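Local coordinates for protein fructose-bisphosphate aldolase (Slackia heliotrinireducens, PDB 4MOZ) that belongs to the DeoC/LacD family of aldolases, enzymes built on a closed barrel of eight parallel strands with surrounding helices, the TIM barrel, at residues C[4-9]-C[26-31]; C[21-26]-C[165-170]; C[35-40]-C[77-82]; C[96-101]-C[135-140]; C[170-175]-C[205-210]. All blocks are in the same frame, centred on the assembly; numbering follows the deposited sequence. Where two conformers were deposited one is given.

Contact 1. Residues C[4-9]-C[26-31]; sequences ITRDQV and NYMKAT
I4 and V9 pack on M28, a selenomethionine, and on the ring of Y27. The M28 chain is bent at chi2 (-68°) and chi3 (-77°), and the second bend places the methyl carbon M28 CE against the backbone, 3.5 Å from I4 O. I4 and M28 point in opposite directions and slide past each other, with I4 CD1 3.8 Å from M28 SE. V9 CG1 lies over one face of the Y27 ring, 4.3 Å from its centroid, as a CH-pi contact. V9 CG2 touches both Y27 CD1, at 3.9 Å, and M28 SE, at 4.1 Å. I4 CD1 meets the same ring at its edge, near the ring plane, 4.3 Å from Y27 CE1. R6 adds its CG against M28 CG, while its guanidinium forms salt bridges with D25 and E21. Y27 O takes two donors, T31 N and T31 OG1, from opposite faces of its plane. No hydrogen bond joins the segments, so apolar side chains carry the contact. It ties the N-terminal loop and its short 3-10 turn to the helix 20-30, which precedes the first strand of the TIM barrel.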
# COMPACT_ATOMS: atom_id res chain seq x y z
N ILE C 4 -38.92 -19.70 -9.81
CA ILE C 4 -38.39 -20.35 -8.63
C ILE C 4 -39.08 -19.77 -7.39
O ILE C 4 -39.58 -18.64 -7.42
CB ILE C 4 -36.86 -20.20 -8.51
CG1 ILE C 4 -36.45 -18.72 -8.54
CG2 ILE C 4 -36.15 -20.97 -9.62
CD1 ILE C 4 -35.12 -18.42 -7.88
N THR C 5 -39.11 -20.54 -6.31
CA THR C 5 -39.59 -20.05 -5.03
C THR C 5 -38.39 -19.69 -4.16
O THR C 5 -37.25 -20.02 -4.50
CB THR C 5 -40.45 -21.10 -4.30
OG1 THR C 5 -39.69 -22.31 -4.16
CG2 THR C 5 -41.73 -21.39 -5.08
N ARG C 6 -38.64 -19.01 -3.04
CA ARG C 6 -37.58 -18.63 -2.11
C ARG C 6 -36.77 -19.83 -1.65
O ARG C 6 -35.54 -19.78 -1.64
CB ARG C 6 -38.16 -17.90 -0.90
CG ARG C 6 -38.73 -16.52 -1.21
CD ARG C 6 -39.22 -15.84 0.06
NE ARG C 6 -38.12 -15.46 0.96
CZ ARG C 6 -37.45 -14.32 0.89
NH1 ARG C 6 -37.75 -13.42 -0.04
NH2 ARG C 6 -36.47 -14.07 1.76
N ASP C 7 -37.45 -20.92 -1.30
CA ASP C 7 -36.81 -22.16 -0.84
C ASP C 7 -35.87 -22.80 -1.86
O ASP C 7 -34.99 -23.57 -1.49
CB ASP C 7 -37.87 -23.18 -0.41
CG ASP C 7 -38.60 -22.77 0.87
OD1 ASP C 7 -38.53 -21.59 1.27
OD2 ASP C 7 -39.26 -23.64 1.48
N GLN C 8 -36.05 -22.47 -3.13
CA GLN C 8 -35.21 -23.02 -4.20
C GLN C 8 -33.90 -22.27 -4.41
O GLN C 8 -33.02 -22.73 -5.14
CB GLN C 8 -35.99 -23.06 -5.51
CG GLN C 8 -37.03 -24.16 -5.58
CD GLN C 8 -37.78 -24.14 -6.89
OE1 GLN C 8 -38.67 -23.33 -7.08
NE2 GLN C 8 -37.41 -25.03 -7.80
N VAL C 9 -33.76 -21.10 -3.79
CA VAL C 9 -32.52 -20.33 -3.83
C VAL C 9 -31.47 -21.03 -2.96
O VAL C 9 -31.67 -21.22 -1.76
CB VAL C 9 -32.72 -18.87 -3.33
CG1 VAL C 9 -31.40 -18.11 -3.29
CG2 VAL C 9 -33.73 -18.13 -4.20
N ASN C 26 -32.74 -10.38 -2.39
CA ASN C 26 -31.96 -9.79 -3.48
C ASN C 26 -31.80 -10.71 -4.68
O ASN C 26 -31.81 -10.24 -5.83
CB ASN C 26 -30.60 -9.31 -2.97
CG ASN C 26 -30.71 -8.07 -2.09
OD1 ASN C 26 -31.53 -7.19 -2.34
ND2 ASN C 26 -29.88 -8.01 -1.05
N TYR C 27 -31.66 -12.00 -4.42
CA TYR C 27 -31.58 -12.99 -5.48
C TYR C 27 -32.91 -13.08 -6.24
O TYR C 27 -32.92 -13.16 -7.47
CB TYR C 27 -31.20 -14.35 -4.91
CG TYR C 27 -30.67 -15.31 -5.95
CD1 TYR C 27 -31.54 -16.08 -6.73
CD2 TYR C 27 -29.30 -15.46 -6.15
CE1 TYR C 27 -31.05 -16.96 -7.69
CE2 TYR C 27 -28.80 -16.33 -7.09
CZ TYR C 27 -29.67 -17.08 -7.86
OH TYR C 27 -29.17 -17.94 -8.80
N MSE C 28 -34.01 -13.05 -5.50
CA MSE C 28 -35.36 -13.05 -6.09
C MSE C 28 -35.61 -11.78 -6.90
O MSE C 28 -36.13 -11.86 -8.01
CB MSE C 28 -36.44 -13.22 -5.02
CG MSE C 28 -36.45 -14.58 -4.33
SE MSE C 28 -36.97 -16.05 -5.52
CE MSE C 28 -38.90 -15.75 -5.52
N LYS C 29 -35.24 -10.63 -6.36
CA LYS C 29 -35.38 -9.36 -7.07
C LYS C 29 -34.56 -9.37 -8.37
O LYS C 29 -35.09 -9.10 -9.44
CB LYS C 29 -34.95 -8.19 -6.20
CG LYS C 29 -35.97 -7.72 -5.18
CD LYS C 29 -35.39 -6.53 -4.43
CE LYS C 29 -36.11 -6.27 -3.12
NZ LYS C 29 -35.39 -5.20 -2.36
N ALA C 30 -33.28 -9.69 -8.25
CA ALA C 30 -32.35 -9.65 -9.38
C ALA C 30 -32.77 -10.55 -10.53
O ALA C 30 -32.64 -10.18 -11.69
CB ALA C 30 -30.94 -10.00 -8.93
N THR C 31 -33.28 -11.73 -10.19
CA THR C 31 -33.71 -12.71 -11.19
C THR C 31 -35.22 -12.63 -11.48
O THR C 31 -35.76 -13.46 -12.22
CB THR C 31 -33.33 -14.15 -10.78
OG1 THR C 31 -34.01 -14.50 -9.57
CG2 THR C 31 -31.83 -14.29 -10.59

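Contact 2. Residues C[21-26]-C[165-170]; sequences ETYIDN and QAHEEG
N26 ND2 donates a hydrogen bond to G170 O, at 2.8 Å and with an N-H...O angle of 164°. The oxygen lies in the amide plane of N26, but the nitrogen stands above the carbonyl plane of G170. The same oxygen also receives a CA-H...O contact from Y23 CA at 3.2 Å. Two residues of the helix 20-30 thus hold one carbonyl at the end of another helix. G170 has positive phi and closes the helix 152-168 with a Schellman motif. Its CA approaches Y23 CA to 4.0 Å, so the backbones meet with no side chain of G170 between them. T22 CG2 lies beside this turn, 4.0 Å from E169 O. Farther along, the edge of the Y23 ring faces the H167 ring in an offset edge-to-face pair. The planes are 88° apart and the centroids 5.7 Å. Y23 CG is anti to the backbone N, chi1 176°, where the ring starts toward H167. Y23 OH and H167 NE2 both hydrogen-bond to D207, and H167 ND1 bonds to D14. R89 of the second subunit packs on both side chains. The contact joins the helix 20-30 to the end of the helix 152-168, just before the strand 172-177, with Y23 against I172 and H167 against V173.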
# COMPACT_ATOMS: atom_id res chain seq x y z
N GLU C 21 -32.06 -13.86 4.74
CA GLU C 21 -33.33 -13.41 4.15
C GLU C 21 -33.12 -12.27 3.16
O GLU C 21 -33.74 -12.25 2.11
CB GLU C 21 -34.35 -13.02 5.23
CG GLU C 21 -34.73 -14.15 6.19
CD GLU C 21 -35.12 -15.44 5.47
OE1 GLU C 21 -36.06 -15.43 4.65
OE2 GLU C 21 -34.48 -16.48 5.74
N THR C 22 -32.22 -11.36 3.51
CA THR C 22 -31.82 -10.27 2.62
C THR C 22 -31.21 -10.82 1.32
O THR C 22 -31.53 -10.33 0.24
CB THR C 22 -30.81 -9.32 3.31
OG1 THR C 22 -31.38 -8.84 4.53
CG2 THR C 22 -30.48 -8.13 2.42
N TYR C 23 -30.36 -11.83 1.44
CA TYR C 23 -29.73 -12.44 0.27
C TYR C 23 -30.77 -13.04 -0.66
O TYR C 23 -30.68 -12.89 -1.88
CB TYR C 23 -28.73 -13.52 0.67
CG TYR C 23 -28.14 -14.25 -0.52
CD1 TYR C 23 -27.07 -13.70 -1.23
CD2 TYR C 23 -28.65 -15.48 -0.94
CE1 TYR C 23 -26.53 -14.36 -2.33
CE2 TYR C 23 -28.12 -16.14 -2.04
CZ TYR C 23 -27.06 -15.58 -2.72
OH TYR C 23 -26.51 -16.22 -3.81
N ILE C 24 -31.75 -13.74 -0.08
CA ILE C 24 -32.82 -14.35 -0.85
C ILE C 24 -33.68 -13.25 -1.48
O ILE C 24 -33.97 -13.31 -2.67
CB ILE C 24 -33.66 -15.33 -0.00
CG1 ILE C 24 -32.78 -16.48 0.50
CG2 ILE C 24 -34.83 -15.88 -0.82
CD1 ILE C 24 -33.36 -17.26 1.67
N ASP C 25 -34.04 -12.24 -0.69
CA ASP C 25 -34.75 -11.07 -1.22
C ASP C 25 -34.05 -10.54 -2.47
O ASP C 25 -34.70 -10.31 -3.49
CB ASP C 25 -34.82 -9.95 -0.17
CG ASP C 25 -35.79 -10.25 0.96
OD1 ASP C 25 -36.57 -11.21 0.87
OD2 ASP C 25 -35.76 -9.50 1.96
N ASN C 26 -32.74 -10.38 -2.39
CA ASN C 26 -31.96 -9.79 -3.48
C ASN C 26 -31.80 -10.71 -4.68
O ASN C 26 -31.81 -10.24 -5.83
CB ASN C 26 -30.60 -9.31 -2.97
CG ASN C 26 -30.71 -8.07 -2.09
OD1 ASN C 26 -31.53 -7.19 -2.34
ND2 ASN C 26 -29.88 -8.01 -1.05
N GLN C 165 -17.32 -9.81 1.44
CA GLN C 165 -17.97 -8.70 2.11
C GLN C 165 -19.41 -8.49 1.66
O GLN C 165 -20.28 -8.18 2.47
CB GLN C 165 -17.18 -7.41 1.92
CG GLN C 165 -15.92 -7.31 2.77
CD GLN C 165 -15.15 -6.03 2.53
OE1 GLN C 165 -14.84 -5.30 3.47
NE2 GLN C 165 -14.84 -5.74 1.27
N ALA C 166 -19.65 -8.67 0.36
CA ALA C 166 -20.99 -8.55 -0.20
C ALA C 166 -21.93 -9.60 0.39
O ALA C 166 -23.06 -9.29 0.78
CB ALA C 166 -20.96 -8.65 -1.71
N HIS C 167 -21.45 -10.84 0.47
CA HIS C 167 -22.25 -11.94 0.99
C HIS C 167 -22.50 -11.81 2.46
O HIS C 167 -23.53 -12.26 2.95
CB HIS C 167 -21.64 -13.28 0.63
CG HIS C 167 -21.84 -13.65 -0.82
ND1 HIS C 167 -21.13 -14.61 -1.43
CD2 HIS C 167 -22.71 -13.13 -1.78
CE1 HIS C 167 -21.52 -14.71 -2.71
NE2 HIS C 167 -22.49 -13.81 -2.92
N GLU C 168 -21.57 -11.18 3.16
CA GLU C 168 -21.74 -10.83 4.56
C GLU C 168 -22.94 -9.89 4.72
O GLU C 168 -23.63 -9.92 5.75
CB GLU C 168 -20.46 -10.16 5.08
CG GLU C 168 -20.46 -9.82 6.56
CD GLU C 168 -19.21 -9.08 7.01
OE1 GLU C 168 -18.33 -8.79 6.18
OE2 GLU C 168 -19.13 -8.77 8.22
N GLU C 169 -23.20 -9.09 3.69
CA GLU C 169 -24.29 -8.11 3.70
C GLU C 169 -25.55 -8.61 3.01
O GLU C 169 -26.56 -7.90 2.98
CB GLU C 169 -23.83 -6.80 3.05
CG GLU C 169 -22.85 -5.98 3.88
CD GLU C 169 -23.40 -5.57 5.23
OE1 GLU C 169 -24.63 -5.33 5.34
OE2 GLU C 169 -22.61 -5.47 6.19
N GLY C 170 -25.51 -9.82 2.46
CA GLY C 170 -26.66 -10.37 1.73
C GLY C 170 -26.86 -9.78 0.35
O GLY C 170 -27.97 -9.80 -0.19

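Contact 3. Residues C[35-40]-C[77-82]; sequences GRLMLF and CGVMAG
The F40 ring meets C77 SG and M80 CG obliquely. This is the pairing of the first two parallel strands of the TIM barrel, 37-41 and 79-82. C77 SG makes a sulfur-aromatic contact 5.0 Å from the ring centroid, and M80 CG is 4.2 Å from F40 CD2. C77 and M80 have a second conformer, so these side-chain contacts are doubtful in detail. F40 and M80 share the face turned to the helix 66-74. M38, a selenomethionine like M80, brings SE to 3.9 Å from C77 CB and also packs on T285, I288 and S289 of the helix 278-294. On the opposite face L39 and V79 line the barrel interior. V79 CG2 touches L39 CG, at 3.8 Å, and L37 CD1; the L37 and V79 side chains cross at about a right angle. A81 CB touches L39 CD2. The backbone ladder runs V79 N to M38 O, F40 N to V79 O and A81 N to F40 O. G78 N adds a weak bond, so M38 O takes two neighbouring amides, V79 N at 3.1 Å and G78 N at 2.8 Å.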
# COMPACT_ATOMS: atom_id res chain seq x y z
N GLY C 35 -34.74 -17.14 -11.33
CA GLY C 35 -33.43 -17.79 -11.28
C GLY C 35 -32.56 -17.42 -12.47
O GLY C 35 -31.43 -17.89 -12.59
N ARG C 36 -33.09 -16.57 -13.35
CA ARG C 36 -32.37 -16.12 -14.55
C ARG C 36 -32.04 -14.64 -14.43
O ARG C 36 -32.86 -13.85 -13.95
CB ARG C 36 -33.21 -16.36 -15.80
CG ARG C 36 -33.51 -17.82 -16.11
CD ARG C 36 -32.68 -18.33 -17.29
NE ARG C 36 -33.15 -19.64 -17.74
CZ ARG C 36 -34.04 -19.84 -18.70
NH1 ARG C 36 -34.59 -18.82 -19.36
NH2 ARG C 36 -34.39 -21.08 -19.02
N LEU C 37 -30.85 -14.24 -14.87
CA LEU C 37 -30.43 -12.85 -14.74
C LEU C 37 -30.44 -12.10 -16.06
O LEU C 37 -29.64 -12.39 -16.95
CB LEU C 37 -29.06 -12.73 -14.07
CG LEU C 37 -28.53 -11.31 -13.82
CD1 LEU C 37 -29.38 -10.58 -12.79
CD2 LEU C 37 -27.07 -11.32 -13.40
N MSE C 38 -31.35 -11.13 -16.17
CA MSE C 38 -31.35 -10.17 -17.27
C MSE C 38 -30.67 -8.91 -16.76
O MSE C 38 -31.26 -8.16 -15.97
CB MSE C 38 -32.77 -9.89 -17.75
CG MSE C 38 -32.87 -9.12 -19.07
SE MSE C 38 -32.22 -7.27 -18.94
CE MSE C 38 -32.87 -6.60 -20.66
N LEU C 39 -29.44 -8.68 -17.19
CA LEU C 39 -28.64 -7.54 -16.72
C LEU C 39 -28.56 -6.44 -17.78
O LEU C 39 -28.10 -6.67 -18.90
CB LEU C 39 -27.24 -8.00 -16.30
CG LEU C 39 -26.29 -6.95 -15.70
CD1 LEU C 39 -25.41 -7.56 -14.62
CD2 LEU C 39 -25.44 -6.26 -16.76
N PHE C 40 -29.01 -5.25 -17.40
CA PHE C 40 -28.88 -4.07 -18.24
C PHE C 40 -27.62 -3.30 -17.82
O PHE C 40 -27.57 -2.69 -16.75
CB PHE C 40 -30.16 -3.22 -18.14
CG PHE C 40 -30.12 -1.93 -18.93
CD1 PHE C 40 -29.49 -1.86 -20.17
CD2 PHE C 40 -30.77 -0.80 -18.44
CE1 PHE C 40 -29.47 -0.67 -20.89
CE2 PHE C 40 -30.76 0.39 -19.16
CZ PHE C 40 -30.11 0.45 -20.39
N CYS C 77 -36.27 -5.24 -17.00
CA CYS C 77 -34.90 -5.68 -16.76
C CYS C 77 -34.83 -6.38 -15.41
O CYS C 77 -35.69 -6.17 -14.56
CB CYS C 77 -33.93 -4.49 -16.76
SG CYS C 77 -34.07 -3.34 -18.16
N GLY C 78 -33.80 -7.22 -15.22
CA GLY C 78 -33.56 -7.85 -13.93
C GLY C 78 -32.86 -6.86 -13.03
O GLY C 78 -33.41 -6.43 -12.01
N VAL C 79 -31.63 -6.49 -13.41
CA VAL C 79 -30.87 -5.45 -12.72
C VAL C 79 -30.32 -4.40 -13.69
O VAL C 79 -30.05 -4.69 -14.86
CB VAL C 79 -29.68 -6.02 -11.89
CG1 VAL C 79 -30.16 -6.96 -10.80
CG2 VAL C 79 -28.64 -6.70 -12.78
N MSE C 80 -30.19 -3.17 -13.19
CA MSE C 80 -29.44 -2.15 -13.89
C MSE C 80 -28.09 -2.02 -13.21
O MSE C 80 -28.02 -1.71 -12.02
CB MSE C 80 -30.17 -0.81 -13.86
CG MSE C 80 -29.41 0.29 -14.57
SE MSE C 80 -30.22 2.02 -14.26
CE MSE C 80 -28.94 3.14 -15.20
N ALA C 81 -27.03 -2.28 -13.97
CA ALA C 81 -25.67 -2.19 -13.45
C ALA C 81 -25.01 -0.88 -13.84
O ALA C 81 -24.92 -0.55 -15.03
CB ALA C 81 -24.83 -3.37 -13.93
N GLY C 82 -24.55 -0.13 -12.84
CA GLY C 82 -23.85 1.14 -13.08
C GLY C 82 -22.97 1.55 -11.92
O GLY C 82 -23.05 0.97 -10.82

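Contact 4. Residues C[96-101]-C[135-140]; sequences NVNYLV and GVNVVG
N137 ND2 donates to two acceptors on the facing segment, N98 OD1 at 2.8 Å and V97 O at 3.0 Å. N98 OD1 lies in the amide plane of N137, while the nitrogen stands above the carbonyl plane of V97. The two asparagine side chains run side by side, with their amides turned 67° apart. N137 is also the centre of an inverse gamma turn, and its own O accepts Y99 N. Y99 O then accepts V139 N at 2.8 Å, and G140 O accepts V101 N. Between Y99 and L100 the register shifts by one, since Y99 pairs with V138 but L100 with G140: a beta bulge. L100 CD1 packs against G140 at 3.5 Å from its C. V97 CB covers part of one face of the Y99 ring. In the second shell K29 holds N137 OD1 and G78 O holds N98 ND2. The strands 99-102 and 138-145 are joined through the helix 125-132, which V136, V138 and V101 touch. The helix 20-30 packs on V139.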
# COMPACT_ATOMS: atom_id res chain seq x y z
N ASN C 96 -37.73 2.43 -8.30
CA ASN C 96 -38.23 1.08 -8.57
C ASN C 96 -37.40 0.34 -9.61
O ASN C 96 -37.92 -0.14 -10.62
CB ASN C 96 -39.70 1.12 -9.00
CG ASN C 96 -40.55 1.94 -8.07
OD1 ASN C 96 -41.33 2.78 -8.51
ND2 ASN C 96 -40.40 1.72 -6.77
N VAL C 97 -36.10 0.28 -9.36
CA VAL C 97 -35.17 -0.45 -10.21
C VAL C 97 -34.28 -1.24 -9.25
O VAL C 97 -33.94 -0.75 -8.17
CB VAL C 97 -34.30 0.52 -11.06
CG1 VAL C 97 -33.29 -0.24 -11.91
CG2 VAL C 97 -35.17 1.39 -11.96
N ASN C 98 -33.93 -2.46 -9.64
CA ASN C 98 -32.95 -3.24 -8.90
C ASN C 98 -31.56 -2.82 -9.36
O ASN C 98 -31.16 -3.13 -10.48
CB ASN C 98 -33.16 -4.74 -9.11
CG ASN C 98 -34.55 -5.21 -8.71
OD1 ASN C 98 -35.08 -4.84 -7.66
ND2 ASN C 98 -35.15 -6.04 -9.55
N TYR C 99 -30.85 -2.10 -8.50
CA TYR C 99 -29.52 -1.58 -8.84
C TYR C 99 -28.39 -2.54 -8.46
O TYR C 99 -28.36 -3.08 -7.35
CB TYR C 99 -29.28 -0.21 -8.21
CG TYR C 99 -30.16 0.88 -8.79
CD1 TYR C 99 -29.89 1.42 -10.05
CD2 TYR C 99 -31.26 1.37 -8.08
CE1 TYR C 99 -30.69 2.41 -10.59
CE2 TYR C 99 -32.07 2.37 -8.61
CZ TYR C 99 -31.78 2.88 -9.86
OH TYR C 99 -32.59 3.87 -10.39
N LEU C 100 -27.49 -2.73 -9.42
CA LEU C 100 -26.24 -3.44 -9.18
C LEU C 100 -25.11 -2.42 -9.32
O LEU C 100 -24.90 -1.87 -10.41
CB LEU C 100 -26.06 -4.56 -10.19
CG LEU C 100 -24.93 -5.56 -9.92
CD1 LEU C 100 -25.48 -6.81 -9.25
CD2 LEU C 100 -24.24 -5.94 -11.22
N VAL C 101 -24.40 -2.17 -8.22
CA VAL C 101 -23.33 -1.18 -8.22
C VAL C 101 -22.02 -1.77 -8.75
O VAL C 101 -21.44 -2.68 -8.15
CB VAL C 101 -23.12 -0.55 -6.83
CG1 VAL C 101 -22.01 0.49 -6.87
CG2 VAL C 101 -24.42 0.08 -6.33
N GLY C 135 -32.02 4.51 1.25
CA GLY C 135 -33.22 4.22 0.47
C GLY C 135 -33.04 3.70 -0.95
O GLY C 135 -34.03 3.48 -1.65
N VAL C 136 -31.80 3.52 -1.40
CA VAL C 136 -31.58 3.04 -2.77
C VAL C 136 -31.64 1.52 -2.82
O VAL C 136 -31.01 0.83 -2.02
CB VAL C 136 -30.26 3.58 -3.37
CG1 VAL C 136 -30.11 3.14 -4.82
CG2 VAL C 136 -30.24 5.10 -3.30
N ASN C 137 -32.40 1.00 -3.79
CA ASN C 137 -32.63 -0.43 -3.93
C ASN C 137 -31.44 -1.19 -4.54
O ASN C 137 -31.51 -1.71 -5.65
CB ASN C 137 -33.93 -0.69 -4.72
CG ASN C 137 -34.30 -2.16 -4.80
OD1 ASN C 137 -34.15 -2.90 -3.82
ND2 ASN C 137 -34.78 -2.58 -5.96
N VAL C 138 -30.34 -1.23 -3.79
CA VAL C 138 -29.14 -1.93 -4.22
C VAL C 138 -29.31 -3.41 -3.90
O VAL C 138 -29.48 -3.78 -2.74
CB VAL C 138 -27.87 -1.38 -3.54
CG1 VAL C 138 -26.63 -2.17 -3.97
CG2 VAL C 138 -27.69 0.10 -3.84
N VAL C 139 -29.27 -4.24 -4.93
CA VAL C 139 -29.45 -5.67 -4.75
C VAL C 139 -28.12 -6.43 -4.84
O VAL C 139 -28.00 -7.55 -4.36
CB VAL C 139 -30.49 -6.26 -5.74
CG1 VAL C 139 -31.84 -5.58 -5.54
CG2 VAL C 139 -30.04 -6.13 -7.18
N GLY C 140 -27.11 -5.80 -5.44
CA GLY C 140 -25.83 -6.46 -5.59
C GLY C 140 -24.70 -5.58 -6.07
O GLY C 140 -24.85 -4.36 -6.25

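Contact 5. Residues C[170-175]-C[205-210]; sequences GLIVVL and GADFVK
This is a parallel strand pairing in the TIM barrel, between 172-177 and 208-210, the ends of a beta-alpha-beta unit that crosses over through the helix 191-204. V174 pairs with F208 and L175 with V209. L175 N bonds to F208 O, and L175 O takes K210 N at 2.8 Å. At the start of the ladder V173 O accepts two amides, D207 N at 3.0 Å and F208 N at 3.1 Å, both in its carbonyl plane. The D207 side chain closes the same end. D207 OD2 takes V173 N at 2.7 Å on its anti lone pair and sits 3.1 Å from I172 CA. Apolar contacts occur on both faces. The V174 and F208 side chains cross obliquely on the face turned inward, with V174 CG2 4.1 Å from F208 CB. On the outer face L175 CD1 lies 3.7 Å from A206 CB. The D207 carboxylate is buried yet well supplied with donors. OD2 also bonds to H167 NE2. OD1 bonds to Y23 OH and forms a salt bridge with R89 of the second subunit. Such a set would favour an ionised carboxylate, and it lets one acid join a barrel strand, two helices and a neighbouring subunit.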
# COMPACT_ATOMS: atom_id res chain seq x y z
N GLY C 170 -25.51 -9.82 2.46
CA GLY C 170 -26.66 -10.37 1.73
C GLY C 170 -26.86 -9.78 0.35
O GLY C 170 -27.97 -9.80 -0.19
N LEU C 171 -25.79 -9.24 -0.23
CA LEU C 171 -25.81 -8.72 -1.60
C LEU C 171 -25.34 -9.79 -2.56
O LEU C 171 -24.46 -10.59 -2.23
CB LEU C 171 -24.91 -7.50 -1.72
CG LEU C 171 -25.29 -6.24 -0.94
CD1 LEU C 171 -24.11 -5.28 -0.87
CD2 LEU C 171 -26.51 -5.56 -1.55
N ILE C 172 -25.93 -9.83 -3.75
CA ILE C 172 -25.45 -10.75 -4.78
C ILE C 172 -24.20 -10.16 -5.45
O ILE C 172 -23.93 -8.97 -5.34
CB ILE C 172 -26.54 -11.12 -5.82
CG1 ILE C 172 -26.86 -9.94 -6.74
CG2 ILE C 172 -27.80 -11.65 -5.13
CD1 ILE C 172 -27.36 -10.36 -8.10
N VAL C 173 -23.43 -11.02 -6.12
CA VAL C 173 -22.21 -10.57 -6.79
C VAL C 173 -22.12 -11.09 -8.21
O VAL C 173 -22.18 -12.30 -8.45
CB VAL C 173 -20.94 -10.97 -6.02
CG1 VAL C 173 -19.70 -10.42 -6.71
CG2 VAL C 173 -21.00 -10.48 -4.58
N VAL C 174 -21.96 -10.17 -9.16
CA VAL C 174 -21.71 -10.50 -10.55
C VAL C 174 -20.27 -10.10 -10.88
O VAL C 174 -19.87 -8.95 -10.70
CB VAL C 174 -22.67 -9.76 -11.51
CG1 VAL C 174 -22.42 -10.17 -12.96
CG2 VAL C 174 -24.13 -10.01 -11.13
N LEU C 175 -19.48 -11.06 -11.36
CA LEU C 175 -18.13 -10.76 -11.82
C LEU C 175 -18.07 -10.78 -13.34
O LEU C 175 -18.50 -11.74 -13.97
CB LEU C 175 -17.13 -11.76 -11.24
CG LEU C 175 -16.94 -11.78 -9.72
CD1 LEU C 175 -15.95 -12.87 -9.33
CD2 LEU C 175 -16.49 -10.43 -9.18
N GLY C 205 -16.29 -17.16 -5.54
CA GLY C 205 -17.57 -17.27 -4.85
C GLY C 205 -18.69 -16.42 -5.42
O GLY C 205 -19.68 -16.16 -4.73
N ALA C 206 -18.55 -16.00 -6.68
CA ALA C 206 -19.56 -15.18 -7.34
C ALA C 206 -20.90 -15.90 -7.49
O ALA C 206 -20.96 -17.13 -7.59
CB ALA C 206 -19.07 -14.71 -8.70
N ASP C 207 -21.99 -15.13 -7.48
CA ASP C 207 -23.31 -15.66 -7.78
C ASP C 207 -23.51 -15.82 -9.28
O ASP C 207 -24.14 -16.78 -9.73
CB ASP C 207 -24.37 -14.74 -7.19
CG ASP C 207 -24.27 -14.64 -5.70
OD1 ASP C 207 -24.39 -15.69 -5.03
OD2 ASP C 207 -24.04 -13.53 -5.19
N PHE C 208 -22.97 -14.87 -10.04
CA PHE C 208 -23.02 -14.89 -11.50
C PHE C 208 -21.69 -14.47 -12.09
O PHE C 208 -20.94 -13.70 -11.48
CB PHE C 208 -24.13 -13.97 -12.02
CG PHE C 208 -25.52 -14.41 -11.65
CD1 PHE C 208 -26.19 -15.36 -12.41
CD2 PHE C 208 -26.15 -13.87 -10.53
CE1 PHE C 208 -27.46 -15.78 -12.05
CE2 PHE C 208 -27.43 -14.28 -10.18
CZ PHE C 208 -28.09 -15.23 -10.94
N VAL C 209 -21.39 -14.99 -13.28
CA VAL C 209 -20.19 -14.62 -14.01
C VAL C 209 -20.56 -14.19 -15.43
O VAL C 209 -21.28 -14.91 -16.14
CB VAL C 209 -19.12 -15.74 -14.03
CG1 VAL C 209 -19.69 -17.06 -14.53
CG2 VAL C 209 -17.90 -15.34 -14.85
N LYS C 210 -20.09 -13.02 -15.83
CA LYS C 210 -20.29 -12.52 -17.18
C LYS C 210 -19.03 -12.73 -18.00
O LYS C 210 -17.96 -12.25 -17.64
CB LYS C 210 -20.73 -11.04 -17.15
CG LYS C 210 -20.45 -10.21 -18.40
CD LYS C 210 -21.07 -10.73 -19.68
CE LYS C 210 -20.83 -9.74 -20.82
NZ LYS C 210 -20.34 -10.38 -22.07

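Contacts 3, 4 and 5 are strand pairings of one barrel and lie in its core. Their backbone ladders are alike, but side chains differ: a cysteine sulfur near a ring and selenium against that cysteine in contact 3, a paired amide in contact 4, a buried carboxylate in contact 5. Contacts 1 and 2 lie farther out and share the helix 20-30 and N26. Contact 1 is partly exposed and apolar. Contact 2 is buried and mixes one polar bond with rings. R6 links contacts 1 and 2 by salt bridges. Contacts 2 and 5 share G170 and meet at D207, both beside the second subunit. A30 reaches contacts 3 and 5, and K29 contact 4, so the helix spans several strands.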